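Local coordinates for protein intracellular exo-alpha-(1->5)-L-arabinofuranosidase (Bifidobacterium longum, PDB 2Y2W) that cleaves terminal, non-reducing alpha-L-arabinofuranosyl residues from arabinan and arabinoxylan as a family 51 glycoside hydrolase, contributing to breakdown of the plant cell wall, at residues V251-S255 with W266-L271; Q301-S307 with N485-N489; F92-L97 with R154-A159. One frame throughout, in Å; residues are numbered along the deposited sequence.

Contact 1: residues V251-S255 with W266-L271; sequences VACGS and WEKTVL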
loop_
_atom_site.group_PDB
_atom_site.type_symbol
_atom_site.label_atom_id
_atom_site.label_comp_id
_atom_site.label_asym_id
_atom_site.label_seq_id
_atom_site.Cartn_x
_atom_site.Cartn_y
_atom_site.Cartn_z
ATOM N N VAL D 251 16.099 11.278 7.238
ATOM C CA VAL D 251 16.496 10.211 8.160
ATOM C C VAL D 251 15.694 8.935 7.909
ATOM O O VAL D 251 14.460 8.952 7.935
ATOM C CB VAL D 251 16.307 10.632 9.646
ATOM C CG1 VAL D 251 16.953 9.617 10.582
ATOM C CG2 VAL D 251 16.869 12.025 9.898
ATOM N N ALA D 252 16.406 7.837 7.666
ATOM C CA ALA D 252 15.794 6.516 7.553
ATOM C C ALA D 252 15.822 5.812 8.899
ATOM O O ALA D 252 16.766 5.985 9.673
ATOM C CB ALA D 252 16.516 5.682 6.516
ATOM N N CYS D 253 14.781 5.026 9.171
ATOM C CA CYS D 253 14.713 4.211 10.381
ATOM C C CYS D 253 15.806 3.152 10.357
ATOM O O CYS D 253 15.979 2.449 9.360
ATOM C CB CYS D 253 13.353 3.518 10.508
ATOM S SG CYS D 253 11.917 4.602 10.633
ATOM N N GLY D 254 16.549 3.059 11.452
ATOM C CA GLY D 254 17.527 1.997 11.629
ATOM C C GLY D 254 16.942 0.970 12.569
ATOM O O GLY D 254 15.766 0.617 12.458
ATOM N N SER D 255 17.760 0.497 13.503
ATOM C CA SER D 255 17.294 -0.436 14.520
ATOM C C SER D 255 16.752 0.294 15.746
ATOM O O SER D 255 17.233 1.374 16.113
ATOM C CB SER D 255 18.403 -1.414 14.912
ATOM O OG SER D 255 18.682 -2.316 13.851
ATOM N N TRP D 266 19.257 -4.894 8.826
ATOM C CA TRP D 266 18.215 -3.921 8.520
ATOM C C TRP D 266 18.835 -2.717 7.826
ATOM O O TRP D 266 18.438 -2.360 6.718
ATOM C CB TRP D 266 17.494 -3.477 9.797
ATOM C CG TRP D 266 16.499 -2.372 9.582
ATOM C CD1 TRP D 266 16.754 -1.029 9.540
ATOM C CD2 TRP D 266 15.088 -2.518 9.384
ATOM N NE1 TRP D 266 15.591 -0.331 9.324
ATOM C CE2 TRP D 266 14.552 -1.220 9.227
ATOM C CE3 TRP D 266 14.223 -3.620 9.323
ATOM C CZ2 TRP D 266 13.189 -0.992 9.012
ATOM C CZ3 TRP D 266 12.867 -3.393 9.112
ATOM C CH2 TRP D 266 12.365 -2.089 8.959
ATOM N N GLU D 267 19.817 -2.110 8.490
ATOM C CA GLU D 267 20.518 -0.935 7.982
ATOM C C GLU D 267 21.149 -1.189 6.617
ATOM O O GLU D 267 21.023 -0.367 5.713
ATOM C CB GLU D 267 21.586 -0.475 8.979
ATOM C CG GLU D 267 21.040 0.185 10.248
ATOM C CD GLU D 267 20.596 -0.807 11.315
ATOM O OE1 GLU D 267 20.674 -2.036 11.096
ATOM O OE2 GLU D 267 20.164 -0.347 12.390
ATOM N N LYS D 268 21.807 -2.335 6.467
ATOM C CA LYS D 268 22.463 -2.682 5.211
ATOM C C LYS D 268 21.479 -2.699 4.044
ATOM O O LYS D 268 21.709 -2.041 3.031
ATOM C CB LYS D 268 23.183 -4.025 5.325
ATOM C CG LYS D 268 24.288 -4.222 4.296
ATOM C CD LYS D 268 25.278 -5.310 4.708
ATOM C CE LYS D 268 26.159 -4.880 5.886
ATOM N NZ LYS D 268 25.513 -5.110 7.213
ATOM N N THR D 269 20.382 -3.437 4.203
ATOM C CA THR D 269 19.370 -3.572 3.155
ATOM C C THR D 269 18.703 -2.231 2.835
ATOM O O THR D 269 18.595 -1.849 1.666
ATOM C CB THR D 269 18.297 -4.614 3.541
ATOM O OG1 THR D 269 18.935 -5.827 3.957
ATOM C CG2 THR D 269 17.377 -4.915 2.360
ATOM N N VAL D 270 18.277 -1.524 3.879
ATOM C CA VAL D 270 17.562 -0.255 3.737
ATOM C C VAL D 270 18.440 0.833 3.112
ATOM O O VAL D 270 18.037 1.474 2.137
ATOM C CB VAL D 270 16.956 0.205 5.096
ATOM C CG1 VAL D 270 16.542 1.680 5.065
ATOM C CG2 VAL D 270 15.773 -0.678 5.469
ATOM N N LEU D 271 19.639 1.019 3.659
ATOM C CA LEU D 271 20.539 2.072 3.186
ATOM C C LEU D 271 21.101 1.807 1.788
ATOM O O LEU D 271 21.298 2.746 1.028
ATOM C CB LEU D 271 21.669 2.339 4.191
ATOM C CG LEU D 271 21.283 2.813 5.601
ATOM C CD1 LEU D 271 22.514 2.920 6.488
ATOM C CD2 LEU D 271 20.514 4.133 5.586
#

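Contact 2: residues Q301-S307 with N485-N489; sequences QDFLASS and NRDAN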
loop_
_atom_site.group_PDB
_atom_site.type_symbol
_atom_site.label_atom_id
_atom_site.label_comp_id
_atom_site.label_asym_id
_atom_site.label_seq_id
_atom_site.Cartn_x
_atom_site.Cartn_y
_atom_site.Cartn_z
ATOM N N GLN D 301 26.421 -2.710 37.959
ATOM C CA GLN D 301 27.730 -2.614 37.302
ATOM C C GLN D 301 27.638 -2.772 35.780
ATOM O O GLN D 301 28.390 -2.132 35.043
ATOM C CB GLN D 301 28.718 -3.629 37.896
ATOM C CG GLN D 301 30.184 -3.396 37.512
ATOM C CD GLN D 301 30.775 -2.138 38.136
ATOM O OE1 GLN D 301 31.197 -2.141 39.293
ATOM N NE2 GLN D 301 30.821 -1.061 37.360
ATOM N N ASP D 302 26.722 -3.623 35.320
ATOM C CA ASP D 302 26.434 -3.757 33.890
ATOM C C ASP D 302 25.862 -2.451 33.335
ATOM O O ASP D 302 26.212 -2.022 32.232
ATOM C CB ASP D 302 25.437 -4.896 33.635
ATOM C CG ASP D 302 25.989 -6.266 34.001
ATOM O OD1 ASP D 302 27.130 -6.355 34.506
ATOM O OD2 ASP D 302 25.263 -7.262 33.785
ATOM N N PHE D 303 24.983 -1.832 34.122
ATOM C CA PHE D 303 24.290 -0.609 33.741
ATOM C C PHE D 303 25.223 0.604 33.655
ATOM O O PHE D 303 25.064 1.449 32.774
ATOM C CB PHE D 303 23.130 -0.351 34.708
ATOM C CG PHE D 303 22.443 0.968 34.507
ATOM C CD1 PHE D 303 21.895 1.307 33.272
ATOM C CD2 PHE D 303 22.326 1.864 35.560
ATOM C CE1 PHE D 303 21.259 2.526 33.090
ATOM C CE2 PHE D 303 21.683 3.081 35.390
ATOM C CZ PHE D 303 21.147 3.412 34.152
ATOM N N LEU D 304 26.196 0.677 34.558
ATOM C CA LEU D 304 27.154 1.783 34.563
ATOM C C LEU D 304 28.096 1.741 33.357
ATOM O O LEU D 304 28.653 2.768 32.963
ATOM C CB LEU D 304 27.944 1.818 35.875
ATOM C CG LEU D 304 27.163 2.196 37.142
ATOM C CD1 LEU D 304 27.872 1.676 38.385
ATOM C CD2 LEU D 304 26.928 3.698 37.238
ATOM N N ALA D 305 28.252 0.557 32.768
ATOM C CA ALA D 305 29.077 0.384 31.574
ATOM C C ALA D 305 28.237 0.282 30.295
ATOM O O ALA D 305 28.640 -0.378 29.330
ATOM C CB ALA D 305 29.979 -0.838 31.730
ATOM N N SER D 306 27.082 0.951 30.288
ATOM C CA SER D 306 26.152 0.909 29.153
ATOM C C SER D 306 26.687 1.587 27.895
ATOM O O SER D 306 26.211 1.315 26.791
ATOM C CB SER D 306 24.799 1.514 29.533
ATOM O OG SER D 306 24.075 0.633 30.374
ATOM N N SER D 307 27.673 2.464 28.072
ATOM C CA SER D 307 28.339 3.139 26.955
ATOM C C SER D 307 29.012 2.158 25.992
ATOM O O SER D 307 29.141 2.442 24.798
ATOM C CB SER D 307 29.354 4.162 27.473
ATOM O OG SER D 307 30.075 3.657 28.583
ATOM N N ASN D 485 33.355 8.067 36.302
ATOM C CA ASN D 485 33.844 6.907 37.046
ATOM C C ASN D 485 32.784 5.808 37.075
ATOM O O ASN D 485 31.717 5.980 37.670
ATOM C CB ASN D 485 34.256 7.302 38.469
ATOM C CG ASN D 485 34.921 6.161 39.230
ATOM O OD1 ASN D 485 35.524 5.264 38.635
ATOM N ND2 ASN D 485 34.816 6.196 40.552
ATOM N N ARG D 486 33.089 4.684 36.430
ATOM C CA ARG D 486 32.120 3.599 36.243
ATOM C C ARG D 486 32.155 2.511 37.324
ATOM O O ARG D 486 31.235 1.696 37.408
ATOM C CB ARG D 486 32.268 2.978 34.849
ATOM C CG ARG D 486 31.812 3.890 33.718
ATOM C CD ARG D 486 31.771 3.171 32.381
ATOM N NE ARG D 486 33.081 3.105 31.737
ATOM C CZ ARG D 486 33.293 2.652 30.504
ATOM N NH1 ARG D 486 32.282 2.216 29.761
ATOM N NH2 ARG D 486 34.523 2.634 30.010
ATOM N N ASP D 487 33.209 2.502 38.140
ATOM C CA ASP D 487 33.324 1.560 39.257
ATOM C C ASP D 487 32.236 1.845 40.289
ATOM O O ASP D 487 31.969 3.004 40.614
ATOM C CB ASP D 487 34.715 1.649 39.897
ATOM C CG ASP D 487 35.045 0.447 40.782
ATOM O OD1 ASP D 487 34.237 0.097 41.672
ATOM O OD2 ASP D 487 36.132 -0.140 40.595
ATOM N N ALA D 488 31.620 0.783 40.802
ATOM C CA ALA D 488 30.455 0.908 41.681
ATOM C C ALA D 488 30.780 0.986 43.177
ATOM O O ALA D 488 29.949 1.442 43.970
ATOM C CB ALA D 488 29.464 -0.218 41.407
ATOM N N ASN D 489 31.978 0.546 43.561
ATOM C CA ASN D 489 32.373 0.506 44.976
ATOM C C ASN D 489 33.847 0.841 45.266
ATOM O O ASN D 489 34.304 0.710 46.406
ATOM C CB ASN D 489 31.965 -0.832 45.624
ATOM C CG ASN D 489 32.155 -2.022 44.695
ATOM O OD1 ASN D 489 33.247 -2.259 44.176
ATOM N ND2 ASN D 489 31.086 -2.782 44.488
#

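Contact 3: residues F92-L97 with R154-A159; sequences FRQDVL and RWSQKA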
loop_
_atom_site.group_PDB
_atom_site.type_symbol
_atom_site.label_atom_id
_atom_site.label_comp_id
_atom_site.label_asym_id
_atom_site.label_seq_id
_atom_site.Cartn_x
_atom_site.Cartn_y
_atom_site.Cartn_z
ATOM N N PHE D 92 1.799 27.962 26.166
ATOM C CA PHE D 92 3.036 27.250 26.478
ATOM C C PHE D 92 3.567 27.674 27.841
ATOM O O PHE D 92 3.591 28.866 28.161
ATOM C CB PHE D 92 4.113 27.482 25.409
ATOM C CG PHE D 92 3.652 27.226 23.998
ATOM C CD1 PHE D 92 2.971 26.058 23.665
ATOM C CD2 PHE D 92 3.925 28.151 22.994
ATOM C CE1 PHE D 92 2.552 25.827 22.362
ATOM C CE2 PHE D 92 3.511 27.924 21.682
ATOM C CZ PHE D 92 2.823 26.760 21.367
ATOM N N ARG D 93 3.993 26.695 28.634
ATOM C CA ARG D 93 4.557 26.957 29.955
ATOM C C ARG D 93 5.922 27.616 29.833
ATOM O O ARG D 93 6.829 27.064 29.208
ATOM C CB ARG D 93 4.672 25.663 30.761
ATOM C CG ARG D 93 3.390 25.243 31.452
ATOM C CD ARG D 93 3.549 23.914 32.186
ATOM N NE ARG D 93 4.371 24.028 33.389
ATOM C CZ ARG D 93 4.346 23.171 34.407
ATOM N NH1 ARG D 93 3.528 22.124 34.392
ATOM N NH2 ARG D 93 5.136 23.367 35.453
ATOM N N GLN D 94 6.063 28.798 30.428
ATOM C CA GLN D 94 7.324 29.537 30.369
ATOM C C GLN D 94 8.392 28.922 31.262
ATOM O O GLN D 94 9.570 28.930 30.908
ATOM C CB GLN D 94 7.122 31.021 30.709
ATOM C CG GLN D 94 8.297 31.933 30.321
ATOM C CD GLN D 94 8.647 31.871 28.835
ATOM O OE1 GLN D 94 7.825 32.175 27.971
ATOM N NE2 GLN D 94 9.882 31.482 28.540
ATOM N N ASP D 95 7.984 28.383 32.409
ATOM C CA ASP D 95 8.930 27.746 33.328
ATOM C C ASP D 95 9.619 26.543 32.683
ATOM O O ASP D 95 10.802 26.288 32.928
ATOM C CB ASP D 95 8.268 27.372 34.666
ATOM C CG ASP D 95 7.067 26.438 34.510
ATOM O OD1 ASP D 95 6.670 26.118 33.366
ATOM O OD2 ASP D 95 6.514 26.023 35.553
ATOM N N VAL D 96 8.872 25.825 31.846
ATOM C CA VAL D 96 9.401 24.695 31.092
ATOM C C VAL D 96 10.339 25.197 29.996
ATOM O O VAL D 96 11.446 24.673 29.837
ATOM C CB VAL D 96 8.259 23.811 30.517
ATOM C CG1 VAL D 96 8.784 22.823 29.482
ATOM C CG2 VAL D 96 7.553 23.075 31.643
ATOM N N LEU D 97 9.899 26.220 29.264
ATOM C CA LEU D 97 10.725 26.876 28.244
ATOM C C LEU D 97 12.049 27.403 28.802
ATOM O O LEU D 97 13.094 27.260 28.161
ATOM C CB LEU D 97 9.957 28.016 27.571
ATOM C CG LEU D 97 9.084 27.711 26.353
ATOM C CD1 LEU D 97 8.134 28.868 26.080
ATOM C CD2 LEU D 97 9.938 27.413 25.127
ATOM N N ARG D 154 5.317 27.296 16.584
ATOM C CA ARG D 154 5.310 28.470 17.444
ATOM C C ARG D 154 6.133 28.235 18.707
ATOM O O ARG D 154 6.861 29.125 19.153
ATOM C CB ARG D 154 3.876 28.882 17.791
ATOM C CG ARG D 154 3.169 29.631 16.666
ATOM C CD ARG D 154 1.796 30.126 17.097
ATOM N NE ARG D 154 0.768 29.093 16.979
ATOM C CZ ARG D 154 -0.065 28.976 15.947
ATOM N NH1 ARG D 154 -0.002 29.828 14.929
ATOM N NH2 ARG D 154 -0.967 28.004 15.934
ATOM N N TRP D 155 6.029 27.028 19.265
ATOM C CA TRP D 155 6.821 26.650 20.433
ATOM C C TRP D 155 8.314 26.666 20.108
ATOM O O TRP D 155 9.121 27.183 20.886
ATOM C CB TRP D 155 6.406 25.274 20.964
ATOM C CG TRP D 155 7.072 24.919 22.263
ATOM C CD1 TRP D 155 6.603 25.175 23.518
ATOM C CD2 TRP D 155 8.335 24.262 22.431
ATOM N NE1 TRP D 155 7.491 24.714 24.457
ATOM C CE2 TRP D 155 8.563 24.150 23.819
ATOM C CE3 TRP D 155 9.293 23.753 21.542
ATOM C CZ2 TRP D 155 9.715 23.547 24.345
ATOM C CZ3 TRP D 155 10.436 23.158 22.064
ATOM C CH2 TRP D 155 10.637 23.060 23.456
ATOM N N SER D 156 8.666 26.107 18.954
ATOM C CA SER D 156 10.053 26.045 18.505
ATOM C C SER D 156 10.630 27.418 18.169
ATOM O O SER D 156 11.834 27.636 18.311
ATOM C CB SER D 156 10.178 25.110 17.306
ATOM O OG SER D 156 9.699 23.815 17.631
ATOM N N GLN D 157 9.773 28.333 17.717
ATOM C CA GLN D 157 10.164 29.729 17.520
ATOM C C GLN D 157 10.503 30.385 18.861
ATOM O O GLN D 157 11.507 31.089 18.974
ATOM C CB GLN D 157 9.058 30.521 16.812
ATOM C CG GLN D 157 8.841 30.164 15.341
ATOM C CD GLN D 157 10.002 30.560 14.438
ATOM O OE1 GLN D 157 10.426 29.784 13.578
ATOM N NE2 GLN D 157 10.520 31.771 14.628
ATOM N N LYS D 158 9.661 30.136 19.866
ATOM C CA LYS D 158 9.866 30.635 21.226
ATOM C C LYS D 158 11.111 30.044 21.887
ATOM O O LYS D 158 11.828 30.742 22.606
ATOM C CB LYS D 158 8.637 30.342 22.094
ATOM C CG LYS D 158 7.714 31.533 22.353
ATOM C CD LYS D 158 8.322 32.489 23.385
ATOM C CE LYS D 158 7.257 33.288 24.124
ATOM N NZ LYS D 158 6.602 32.500 25.209
ATOM N N ALA D 159 11.358 28.760 21.640
ATOM C CA ALA D 159 12.501 28.058 22.226
ATOM C C ALA D 159 13.822 28.402 21.534
ATOM O O ALA D 159 14.883 28.378 22.162
ATOM C CB ALA D 159 12.265 26.548 22.202
HETATM O O HOH W 1 6.431 25.311 27.219
HETATM O O HOH W 2 11.258 31.949 25.807
#

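Contact 1: residues V251-S255 with W266-L271
Trp266, Glu267 and Gly254 bury the most surface where the C-terminal end of barrel strand 249-252 runs into its loop against helix 265-274. The Trp266 indole turns its NE1 edge to the loop backbone: NE1 donates a hydrogen bond to Cys253 O at 2.8 Å, nearly in the ring plane, whereas Gly254 O sits over one ring face. The next residue, Glu267, carries its carboxylate to the same loop. Glu267 OE2 accepts from Ser255 OG at 2.9 Å and, weakly, from Ser255 N at 2.8 Å. Glu267 OE2 also lies 3.5 Å from Gly254 C, so the acid fits closely against the glycine, whose lack of a side chain suits this approach. Further along the helix the contact turns apolar, Ala252 CB meeting Val270 CG1 at 4.3 Å and Leu271 CD2 at 4.4 Å. The pair belongs to the beta-alpha-beta unit 249-252, 265-274, 280-287 of the (beta/alpha)8 barrel. The Cys253 side chain lies about 5 Å from that of Asn214 and about 6 Å from that of Glu215, the arabinofuranose-binding residue and acid/base inferred from relatives. Buried polar groups on the helix thus satisfy backbone and hydroxyl groups of a loop bordering the probable active site.

Contact 2: residues Q301-S307 with N485-N489
An interdomain joint is formed here: the end of helix 297-304 and the turn after it, on the catalytic barrel side, meet the loop between strands 478-485 and 492-497 of the C-terminal beta domain. Gln301 reads the loop backbone with both ends of its amide, NE2 donating to Arg486 O at 2.8 Å and OE1 accepting a weak bond from Ala488 N at 3.3 Å. Between helix and loop, Leu304 CD1 packs on Ala488 CB at 3.9 Å. Arg486, the residue most covered, extends its side chain along the end of the helix, CD 3.2 Å from Leu304 O and 4.0 Å from Ala305 CA. Arg486 NH1 comes within 2.9 Å of Ser307 OG at an angle too poor for a hydrogen bond; the charge is instead paired with Glu308 in a salt bridge. The loop is shaped by an Asx turn, Asp487 OD1 accepting from Asn489 N at 3.0 Å and also from Thr490 N. Around the joint, Ser307 opens helix 307-327 and touches Ser390 and Thr394 of helix 382-397, Ala305 leans on Val463 of strand 462-473, and Gln301 and Asp487 both touch Ile455 of strand 444-456.

Contact 3: residues F92-L97 with R154-A159
Phe92 presents its ring face to the edge of Trp155, an edge-to-face (T-shaped) pair with the phenyl and five-membered ring centroids 5.0 Å apart and the planes at 90°. Phe92 CG and Trp155 CD1 are 3.6 Å apart, and Trp155 CB adds a CH-pi contact, 4.0 Å from the phenyl centroid and almost straight above it. Leu97 meets the same indole off-centre: its CD2 is 4.0 Å from the five-membered ring centroid, 3.8 Å from Trp155 CE2 and 3.8 Å from Ala159 CB. The ring atom NE1 is turned to water 1, which accepts from Trp155 NE1 at 3.0 Å and donates to Arg93 O at 2.7 Å, linking the indole to the N-cap residue of helix 94-103. Toward solvent the contact becomes polar. Lys158 NZ donates to Gln94 OE1 at 3.0 Å and also forms a salt bridge with Asp88, while its side chain lies beside Leu97, NZ 4.0 Å from CD1. Water 2 accepts from Gln94 NE2 at 3.1 Å and gives a long, weak bond to Lys158 O at 3.5 Å. The contact joins the start of helix 94-103 to the last part of helix 149-159, which precede barrel strands 107-110 and 162-167; Ile79 of helix 75-79 and Leu410 also touch Trp155. Aromatic and aliphatic groups therefore fill the space between helix 149-159 and the start of helix 94-103 with its preceding loop; a bridging water satisfies the buried indole NE1, an amide and a carboxylate the lysine at the exposed margin.

From the N terminus, contact 3 comes first: helix 94-103 is met by helix 149-159 after a loop of 56 residues that includes barrel strand 107-110. Contact 1 follows and closes only a short connection of 10 residues, within one beta-alpha-beta unit of the barrel. Contact 2 opens after that and spans 177 residues, bringing the loop after strand 478-485 back to helix 297-304. The three are in series, neither nested nor crossing, and do not touch; their centres lie 30 to 36 Å apart. Contacts 1 and 3 hold the catalytic barrel's own parts together, on opposite sides of the chain's centre, whereas contact 2 ties that barrel to the C-terminal beta domain.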